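TTHB210-like domain-containing protein (Thermus thermophilus, PDB 3VG8) is of unknown function but assembles into a homodecamer and is controlled by the sigmaE/anti-sigmaE regulatory system of its host. Local coordinates at residues P12-G17 with V110-P115; V46-L51 with H94-L99. The protein carries 1 engineered substitution. All coordinates share one frame; numbering follows the deposited sequence.

Interaction 1 (P12-G17 with V110-P115)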
ATOM      1  N   PRO F  12     -26.430 -13.431  26.816  1.00 45.62           N
ATOM      2  CA  PRO F  12     -26.176 -12.458  27.882  1.00 46.07           C
ATOM      3  C   PRO F  12     -26.122 -11.053  27.319  1.00 46.29           C
ATOM      4  O   PRO F  12     -25.893 -10.864  26.130  1.00 46.00           O
ATOM      5  CB  PRO F  12     -24.833 -12.907  28.455  1.00 48.33           C
ATOM      6  CG  PRO F  12     -24.161 -13.543  27.277  1.00 47.51           C
ATOM      7  CD  PRO F  12     -25.287 -14.345  26.661  1.00 45.09           C
ATOM      8  N   ASN F  13     -26.343 -10.067  28.178  1.00 49.17           N
ATOM      9  CA  ASN F  13     -26.322  -8.675  27.756  1.00 49.64           C
ATOM     10  C   ASN F  13     -24.911  -8.330  27.277  1.00 47.09           C
ATOM     11  O   ASN F  13     -23.934  -8.583  27.977  1.00 49.34           O
ATOM     12  CB  ASN F  13     -26.706  -7.772  28.932  1.00 57.13           C
ATOM     13  CG  ASN F  13     -27.613  -6.625  28.520  1.00 69.27           C
ATOM     14  OD1 ASN F  13     -28.726  -6.840  28.028  1.00 74.40           O
ATOM     15  ND2 ASN F  13     -27.145  -5.397  28.724  1.00 74.87           N
ATOM     16  N   PHE F  14     -24.808  -7.755  26.086  1.00 38.84           N
ATOM     17  CA  PHE F  14     -23.511  -7.381  25.547  1.00 34.89           C
ATOM     18  C   PHE F  14     -23.598  -5.940  25.073  1.00 34.38           C
ATOM     19  O   PHE F  14     -24.460  -5.599  24.262  1.00 37.93           O
ATOM     20  CB  PHE F  14     -23.135  -8.308  24.379  1.00 31.24           C
ATOM     21  CG  PHE F  14     -21.828  -7.948  23.694  1.00 34.32           C
ATOM     22  CD1 PHE F  14     -20.622  -8.509  24.115  1.00 25.40           C
ATOM     23  CD2 PHE F  14     -21.816  -7.086  22.593  1.00 22.11           C
ATOM     24  CE1 PHE F  14     -19.438  -8.229  23.447  1.00 23.93           C
ATOM     25  CE2 PHE F  14     -20.630  -6.806  21.920  1.00 29.61           C
ATOM     26  CZ  PHE F  14     -19.439  -7.380  22.348  1.00 26.92           C
ATOM     27  N   ILE F  15     -22.716  -5.084  25.582  1.00 29.79           N
ATOM     28  CA  ILE F  15     -22.731  -3.685  25.163  1.00 30.28           C
ATOM     29  C   ILE F  15     -21.544  -3.381  24.270  1.00 29.86           C
ATOM     30  O   ILE F  15     -20.382  -3.588  24.644  1.00 26.16           O
ATOM     31  CB  ILE F  15     -22.740  -2.714  26.380  1.00 34.79           C
ATOM     32  CG1 ILE F  15     -24.040  -2.879  27.164  1.00 33.28           C
ATOM     33  CG2 ILE F  15     -22.597  -1.267  25.921  1.00 27.56           C
ATOM     34  CD1 ILE F  15     -24.080  -4.116  27.985  1.00 42.69           C
ATOM     35  N   PRO F  16     -21.826  -2.886  23.057  1.00 28.54           N
ATOM     36  CA  PRO F  16     -20.809  -2.541  22.075  1.00 27.04           C
ATOM     37  C   PRO F  16     -19.800  -1.585  22.693  1.00 31.22           C
ATOM     38  O   PRO F  16     -20.168  -0.524  23.193  1.00 31.96           O
ATOM     39  CB  PRO F  16     -21.633  -1.903  20.953  1.00 27.53           C
ATOM     40  CG  PRO F  16     -22.900  -2.688  21.014  1.00 26.27           C
ATOM     41  CD  PRO F  16     -23.174  -2.678  22.505  1.00 28.67           C
ATOM     42  N   GLY F  17     -18.531  -1.972  22.666  1.00 31.04           N
ATOM     43  CA  GLY F  17     -17.501  -1.135  23.237  1.00 33.25           C
ATOM     44  C   GLY F  17     -17.177  -1.483  24.682  1.00 32.18           C
ATOM     45  O   GLY F  17     -16.157  -1.039  25.192  1.00 39.75           O
ATOM     46  N   VAL F 110     -13.415  -7.582  19.021  1.00 28.56           N
ATOM     47  CA  VAL F 110     -14.298  -8.465  19.772  1.00 27.90           C
ATOM     48  C   VAL F 110     -15.269  -7.771  20.713  1.00 27.94           C
ATOM     49  O   VAL F 110     -16.284  -8.355  21.099  1.00 33.44           O
ATOM     50  CB  VAL F 110     -13.499  -9.581  20.515  1.00 33.96           C
ATOM     51  CG1 VAL F 110     -12.612 -10.336  19.480  1.00 24.38           C
ATOM     52  CG2 VAL F 110     -12.657  -8.998  21.656  1.00 19.67           C
ATOM     53  N   LEU F 111     -14.999  -6.519  21.068  1.00 26.59           N
ATOM     54  CA  LEU F 111     -15.945  -5.812  21.928  1.00 20.79           C
ATOM     55  C   LEU F 111     -16.807  -4.891  21.068  1.00 24.26           C
ATOM     56  O   LEU F 111     -17.672  -4.188  21.579  1.00 23.45           O
ATOM     57  CB  LEU F 111     -15.220  -5.020  23.027  1.00 27.01           C
ATOM     58  CG  LEU F 111     -14.471  -5.908  24.030  1.00 28.09           C
ATOM     59  CD1 LEU F 111     -13.862  -5.050  25.130  1.00 26.31           C
ATOM     60  CD2 LEU F 111     -15.423  -6.927  24.621  1.00 20.15           C
ATOM     61  N   GLU F 112     -16.566  -4.919  19.757  1.00 28.77           N
ATOM     62  CA  GLU F 112     -17.325  -4.129  18.779  1.00 28.61           C
ATOM     63  C   GLU F 112     -17.431  -2.656  19.179  1.00 32.59           C
ATOM     64  O   GLU F 112     -18.522  -2.087  19.234  1.00 32.19           O
ATOM     65  CB  GLU F 112     -18.737  -4.714  18.622  1.00 24.98           C
ATOM     66  CG  GLU F 112     -18.829  -6.117  17.999  1.00 31.05           C
ATOM     67  CD  GLU F 112     -20.247  -6.682  18.089  1.00 37.99           C
ATOM     68  OE1 GLU F 112     -21.202  -5.885  17.960  1.00 37.33           O
ATOM     69  OE2 GLU F 112     -20.415  -7.908  18.288  1.00 34.81           O
ATOM     70  N   GLY F 113     -16.299  -2.032  19.467  1.00 32.02           N
ATOM     71  CA  GLY F 113     -16.358  -0.647  19.869  1.00 34.79           C
ATOM     72  C   GLY F 113     -15.728   0.232  18.822  1.00 32.14           C
ATOM     73  O   GLY F 113     -15.017  -0.246  17.944  1.00 33.05           O
ATOM     74  N   GLU F 114     -16.002   1.520  18.900  1.00 29.62           N
ATOM     75  CA  GLU F 114     -15.403   2.452  17.971  1.00 30.13           C
ATOM     76  C   GLU F 114     -13.893   2.403  18.140  1.00 35.11           C
ATOM     77  O   GLU F 114     -13.374   2.242  19.252  1.00 32.68           O
ATOM     78  CB  GLU F 114     -15.892   3.871  18.247  1.00 30.35           C
ATOM     79  CG  GLU F 114     -17.333   4.060  17.904  1.00 28.51           C
ATOM     80  CD  GLU F 114     -17.606   3.718  16.451  1.00 40.69           C
ATOM     81  OE1 GLU F 114     -18.780   3.496  16.120  1.00 34.60           O
ATOM     82  OE2 GLU F 114     -16.650   3.680  15.637  1.00 38.49           O
ATOM     83  N   PRO F 115     -13.162   2.538  17.028  1.00 36.89           N
ATOM     84  CA  PRO F 115     -11.703   2.514  17.063  1.00 35.68           C
ATOM     85  C   PRO F 115     -11.176   3.699  17.867  1.00 33.57           C
ATOM     86  O   PRO F 115     -11.786   4.764  17.873  1.00 29.46           O
ATOM     87  CB  PRO F 115     -11.326   2.569  15.587  1.00 45.64           C
ATOM     88  CG  PRO F 115     -12.484   3.307  14.961  1.00 47.60           C
ATOM     89  CD  PRO F 115     -13.664   2.703  15.653  1.00 44.41           C
TER
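Gly17 and Leu111 form the one hydrogen bond between these two loops. Gly17 N gives its hydrogen to Leu111 O at 2.6 Å. The N-H points almost straight at the acceptor (172°), though the donor is tilted 27° from the carbonyl plane. Pro16 CA adds a CA-H...O contact to the same oxygen. Glu112, with its positive phi, ends helix 104-110 in a Schellman motif.

The backbones pack closely where the loops meet. Gly17 CA lies 3.6 Å from Gly113 CA. A CB on Gly113 would clash with Gly17 CA, and the backbone angles of Gly17 also favour glycine. Next to this pair, Pro16 CB rests 3.6 Å from Glu112 O.

The ring of Phe14 makes the main side-chain contacts. CG is anti to the backbone N (chi1 177°), which sends the ring toward the 110-112 turn. Val110 O sits at the ring edge, 3.5 Å from Phe14 CZ, and Leu111 O is 3.7 Å from the same atom. Phe14 CE1 also touches Leu111 CD2, at 4.4 Å. The Glu112 carboxylate approaches obliquely, with OE2 3.8 Å from Phe14 CE2. That carboxylate has its salt bridge with Arg38, whose side chain also touches Phe14. An alanine in place of Phe14 would probably leave a gap beside the Val110 and Leu111 carbonyls, and the Glu112 carboxylate without its aromatic neighbour.

Pro16 and Glu112 both pack on Ala70 of a second subunit, so the contact lies against a subunit interface. Within the chain, it joins the loop after helix 3-10 to the C-terminal tail. The chemistry implies a join held by one straight backbone bond and close glycine packing, while the charged Glu112 is matched by an arginine from elsewhere in the chain.

Interaction 2 (V46-L51 with H94-L99)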
ATOM      1  N   VAL F  46     -10.896  -4.309  34.308  1.00 26.69           N
ATOM      2  CA  VAL F  46     -10.999  -2.859  34.462  1.00 27.22           C
ATOM      3  C   VAL F  46     -11.140  -2.315  35.896  1.00 28.64           C
ATOM      4  O   VAL F  46     -12.102  -2.631  36.580  1.00 28.45           O
ATOM      5  CB  VAL F  46     -12.203  -2.342  33.628  1.00 24.55           C
ATOM      6  CG1 VAL F  46     -12.289  -0.829  33.681  1.00 27.28           C
ATOM      7  CG2 VAL F  46     -12.083  -2.811  32.191  1.00 26.11           C
ATOM      8  N   PHE F  47     -10.174  -1.511  36.337  1.00 28.70           N
ATOM      9  CA  PHE F  47     -10.234  -0.879  37.661  1.00 24.51           C
ATOM     10  C   PHE F  47     -10.821   0.523  37.481  1.00 27.18           C
ATOM     11  O   PHE F  47     -10.458   1.239  36.552  1.00 32.98           O
ATOM     12  CB  PHE F  47      -8.837  -0.751  38.282  1.00 22.34           C
ATOM     13  CG  PHE F  47      -8.202  -2.059  38.588  1.00 30.62           C
ATOM     14  CD1 PHE F  47      -7.453  -2.723  37.629  1.00 27.03           C
ATOM     15  CD2 PHE F  47      -8.410  -2.672  39.821  1.00 26.40           C
ATOM     16  CE1 PHE F  47      -6.926  -3.977  37.892  1.00 27.02           C
ATOM     17  CE2 PHE F  47      -7.888  -3.924  40.087  1.00 30.51           C
ATOM     18  CZ  PHE F  47      -7.145  -4.575  39.120  1.00 30.83           C
HETATM   19  N   MSE F  48     -11.726   0.912  38.369  1.00 25.81           N
HETATM   20  CA  MSE F  48     -12.362   2.230  38.312  1.00 30.46           C
HETATM   21  C   MSE F  48     -11.805   3.102  39.419  1.00 32.66           C
HETATM   22  O   MSE F  48     -11.876   2.714  40.587  1.00 34.44           O
HETATM   23  CB  MSE F  48     -13.861   2.114  38.566  1.00 35.49           C
HETATM   24  CG  MSE F  48     -14.620   1.288  37.571  1.00 64.90           C
HETATM   25 SE   MSE F  48     -14.580   2.198  35.903  1.00101.82          SE
HETATM   26  CE  MSE F  48     -15.461   3.857  36.440  1.00 81.54           C
ATOM     27  N   VAL F  49     -11.253   4.267  39.076  1.00 34.02           N
ATOM     28  CA  VAL F  49     -10.748   5.178  40.101  1.00 28.52           C
ATOM     29  C   VAL F  49     -11.158   6.625  39.867  1.00 29.95           C
ATOM     30  O   VAL F  49     -11.043   7.149  38.754  1.00 30.12           O
ATOM     31  CB  VAL F  49      -9.188   5.128  40.246  1.00 31.55           C
ATOM     32  CG1 VAL F  49      -8.751   3.720  40.631  1.00 44.32           C
ATOM     33  CG2 VAL F  49      -8.515   5.570  38.972  1.00 33.23           C
ATOM     34  N   PRO F  50     -11.640   7.300  40.925  1.00 26.51           N
ATOM     35  CA  PRO F  50     -12.049   8.702  40.773  1.00 29.58           C
ATOM     36  C   PRO F  50     -10.790   9.548  40.692  1.00 27.97           C
ATOM     37  O   PRO F  50      -9.832   9.315  41.437  1.00 29.67           O
ATOM     38  CB  PRO F  50     -12.839   8.999  42.060  1.00 26.76           C
ATOM     39  CG  PRO F  50     -13.107   7.625  42.680  1.00 28.41           C
ATOM     40  CD  PRO F  50     -11.881   6.828  42.298  1.00 26.46           C
ATOM     41  N   LEU F  51     -10.786  10.500  39.775  1.00 28.33           N
ATOM     42  CA  LEU F  51      -9.652  11.388  39.585  1.00 27.66           C
ATOM     43  C   LEU F  51      -9.347  12.139  40.885  1.00 34.92           C
ATOM     44  O   LEU F  51      -8.180  12.322  41.265  1.00 30.29           O
ATOM     45  CB  LEU F  51      -9.967  12.394  38.466  1.00 28.83           C
ATOM     46  CG  LEU F  51      -8.894  13.451  38.147  1.00 34.85           C
ATOM     47  CD1 LEU F  51      -7.587  12.785  37.773  1.00 32.71           C
ATOM     48  CD2 LEU F  51      -9.380  14.337  37.017  1.00 40.09           C
ATOM     49  N   HIS F  94     -13.526  10.082  36.462  1.00 29.77           N
ATOM     50  CA  HIS F  94     -12.928   8.801  36.819  1.00 30.86           C
ATOM     51  C   HIS F  94     -11.908   8.394  35.751  1.00 31.11           C
ATOM     52  O   HIS F  94     -11.786   9.037  34.705  1.00 29.24           O
ATOM     53  CB  HIS F  94     -13.988   7.697  36.861  1.00 32.76           C
ATOM     54  CG  HIS F  94     -14.737   7.620  38.147  1.00 30.74           C
ATOM     55  ND1 HIS F  94     -15.616   8.597  38.557  1.00 29.99           N
ATOM     56  CD2 HIS F  94     -14.721   6.688  39.128  1.00 28.37           C
ATOM     57  CE1 HIS F  94     -16.108   8.272  39.740  1.00 25.78           C
ATOM     58  NE2 HIS F  94     -15.581   7.119  40.109  1.00 34.16           N
ATOM     59  N   TYR F  95     -11.164   7.333  36.044  1.00 29.50           N
ATOM     60  CA  TYR F  95     -10.239   6.763  35.087  1.00 24.96           C
ATOM     61  C   TYR F  95     -10.479   5.258  35.128  1.00 28.44           C
ATOM     62  O   TYR F  95     -10.747   4.666  36.196  1.00 27.32           O
ATOM     63  CB  TYR F  95      -8.777   7.102  35.404  1.00 27.71           C
ATOM     64  CG  TYR F  95      -8.201   8.112  34.430  1.00 29.42           C
ATOM     65  CD1 TYR F  95      -7.638   7.710  33.206  1.00 23.33           C
ATOM     66  CD2 TYR F  95      -8.295   9.478  34.693  1.00 27.37           C
ATOM     67  CE1 TYR F  95      -7.185   8.665  32.270  1.00 17.74           C
ATOM     68  CE2 TYR F  95      -7.859  10.418  33.789  1.00 20.19           C
ATOM     69  CZ  TYR F  95      -7.304  10.014  32.575  1.00 23.59           C
ATOM     70  OH  TYR F  95      -6.900  10.986  31.681  1.00 25.25           O
ATOM     71  N   HIS F  96     -10.475   4.659  33.947  1.00 22.70           N
ATOM     72  CA  HIS F  96     -10.657   3.227  33.828  1.00 28.21           C
ATOM     73  C   HIS F  96      -9.261   2.714  33.582  1.00 26.14           C
ATOM     74  O   HIS F  96      -8.653   3.065  32.587  1.00 27.91           O
ATOM     75  CB  HIS F  96     -11.529   2.872  32.614  1.00 28.49           C
ATOM     76  CG  HIS F  96     -12.987   3.146  32.801  1.00 36.77           C
ATOM     77  ND1 HIS F  96     -13.473   4.365  33.226  1.00 50.81           N
ATOM     78  CD2 HIS F  96     -14.074   2.370  32.572  1.00 43.32           C
ATOM     79  CE1 HIS F  96     -14.794   4.328  33.250  1.00 47.96           C
ATOM     80  NE2 HIS F  96     -15.183   3.129  32.858  1.00 47.52           N
ATOM     81  N   ILE F  97      -8.735   1.905  34.484  1.00 24.73           N
ATOM     82  CA  ILE F  97      -7.408   1.367  34.269  1.00 22.97           C
ATOM     83  C   ILE F  97      -7.684  -0.056  33.806  1.00 25.14           C
ATOM     84  O   ILE F  97      -8.215  -0.892  34.546  1.00 26.72           O
ATOM     85  CB  ILE F  97      -6.578   1.380  35.562  1.00 28.21           C
ATOM     86  CG1 ILE F  97      -6.626   2.773  36.201  1.00 28.39           C
ATOM     87  CG2 ILE F  97      -5.151   1.025  35.248  1.00 20.76           C
ATOM     88  CD1 ILE F  97      -6.023   3.852  35.341  1.00 26.89           C
ATOM     89  N   GLU F  98      -7.315  -0.318  32.566  1.00 23.51           N
ATOM     90  CA  GLU F  98      -7.593  -1.592  31.949  1.00 24.79           C
ATOM     91  C   GLU F  98      -6.376  -2.465  31.637  1.00 26.29           C
ATOM     92  O   GLU F  98      -5.393  -2.007  31.052  1.00 30.26           O
ATOM     93  CB  GLU F  98      -8.389  -1.347  30.654  1.00 27.46           C
ATOM     94  CG  GLU F  98      -9.321  -0.134  30.683  1.00 31.44           C
ATOM     95  CD  GLU F  98     -10.296  -0.106  29.500  1.00 38.67           C
ATOM     96  OE1 GLU F  98      -9.858  -0.286  28.342  1.00 34.46           O
ATOM     97  OE2 GLU F  98     -11.508   0.097  29.736  1.00 34.86           O
ATOM     98  N   LEU F  99      -6.469  -3.721  32.052  1.00 24.13           N
ATOM     99  CA  LEU F  99      -5.448  -4.731  31.786  1.00 30.26           C
ATOM    100  C   LEU F  99      -6.087  -5.551  30.657  1.00 26.87           C
ATOM    101  O   LEU F  99      -7.008  -6.323  30.902  1.00 27.87           O
ATOM    102  CB  LEU F  99      -5.229  -5.598  33.030  1.00 24.21           C
ATOM    103  CG  LEU F  99      -4.206  -5.057  34.035  1.00 37.48           C
ATOM    104  CD1 LEU F  99      -4.609  -3.667  34.477  1.00 32.83           C
ATOM    105  CD2 LEU F  99      -4.091  -6.004  35.232  1.00 35.70           C
TER
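Met48 and His96 are cross-strand neighbours on one face of an antiparallel beta-sheet, where strand 42-50 pairs with strand 94-100. Met48 is a selenomethionine. Its chain bends at chi2 (-67°), which carries SE over the centre of the His96 ring, 3.2 Å above the plane. This is a sulfur-aromatic contact with selenium in place of sulfur. The two side chains lie side by side and point the same way.

On the same sheet face, the His94 ring lies against Pro50. Pro50 CA stands over one face of that ring, offset toward the rim, in a CH-pi contact. His94 ND1 is hydrogen-bonded to Glu92 O. Val46 lies alongside Glu98, with CG2 3.8 Å from OE2. Glu98 is held by Asn80 and Lys44.

Phe47, Val49, Tyr95 and Ile97 occupy the other face. Val49 CG2 meets Tyr95 CB at 3.9 Å. Phe47, Val49 and Ile97 pack on a neighbouring subunit, and Tyr95 OH is hydrogen-bonded to His58 O of that subunit.

Phe47 with Ile97 and Val49 with Tyr95 are the hydrogen-bonded pairs. In the first, Phe47 N reaches Ile97 O at 2.7 Å, and Ile97 N returns to Phe47 O at 2.8 Å.

Overall arrangement
Along the chain the order is 12-17, 46-51, 94-99, 110-115, so interaction 2 falls between the two segments of interaction 1. Their centres are about 18 Å apart, on opposite sides of the chain's centre. The nearest atoms are about 7 Å apart, and the two do not touch. Strand 42-50 links them: near its start Val43 touches Val110 and Leu111, and Lys44 touches Leu111, while its later part forms interaction 2. Interaction 2 pairs two inner strands of the sheet, while interaction 1 joins the loop after helix 3-10 to the C-terminal tail. Both lie against other subunits, consistent with the homodecamer the protein forms.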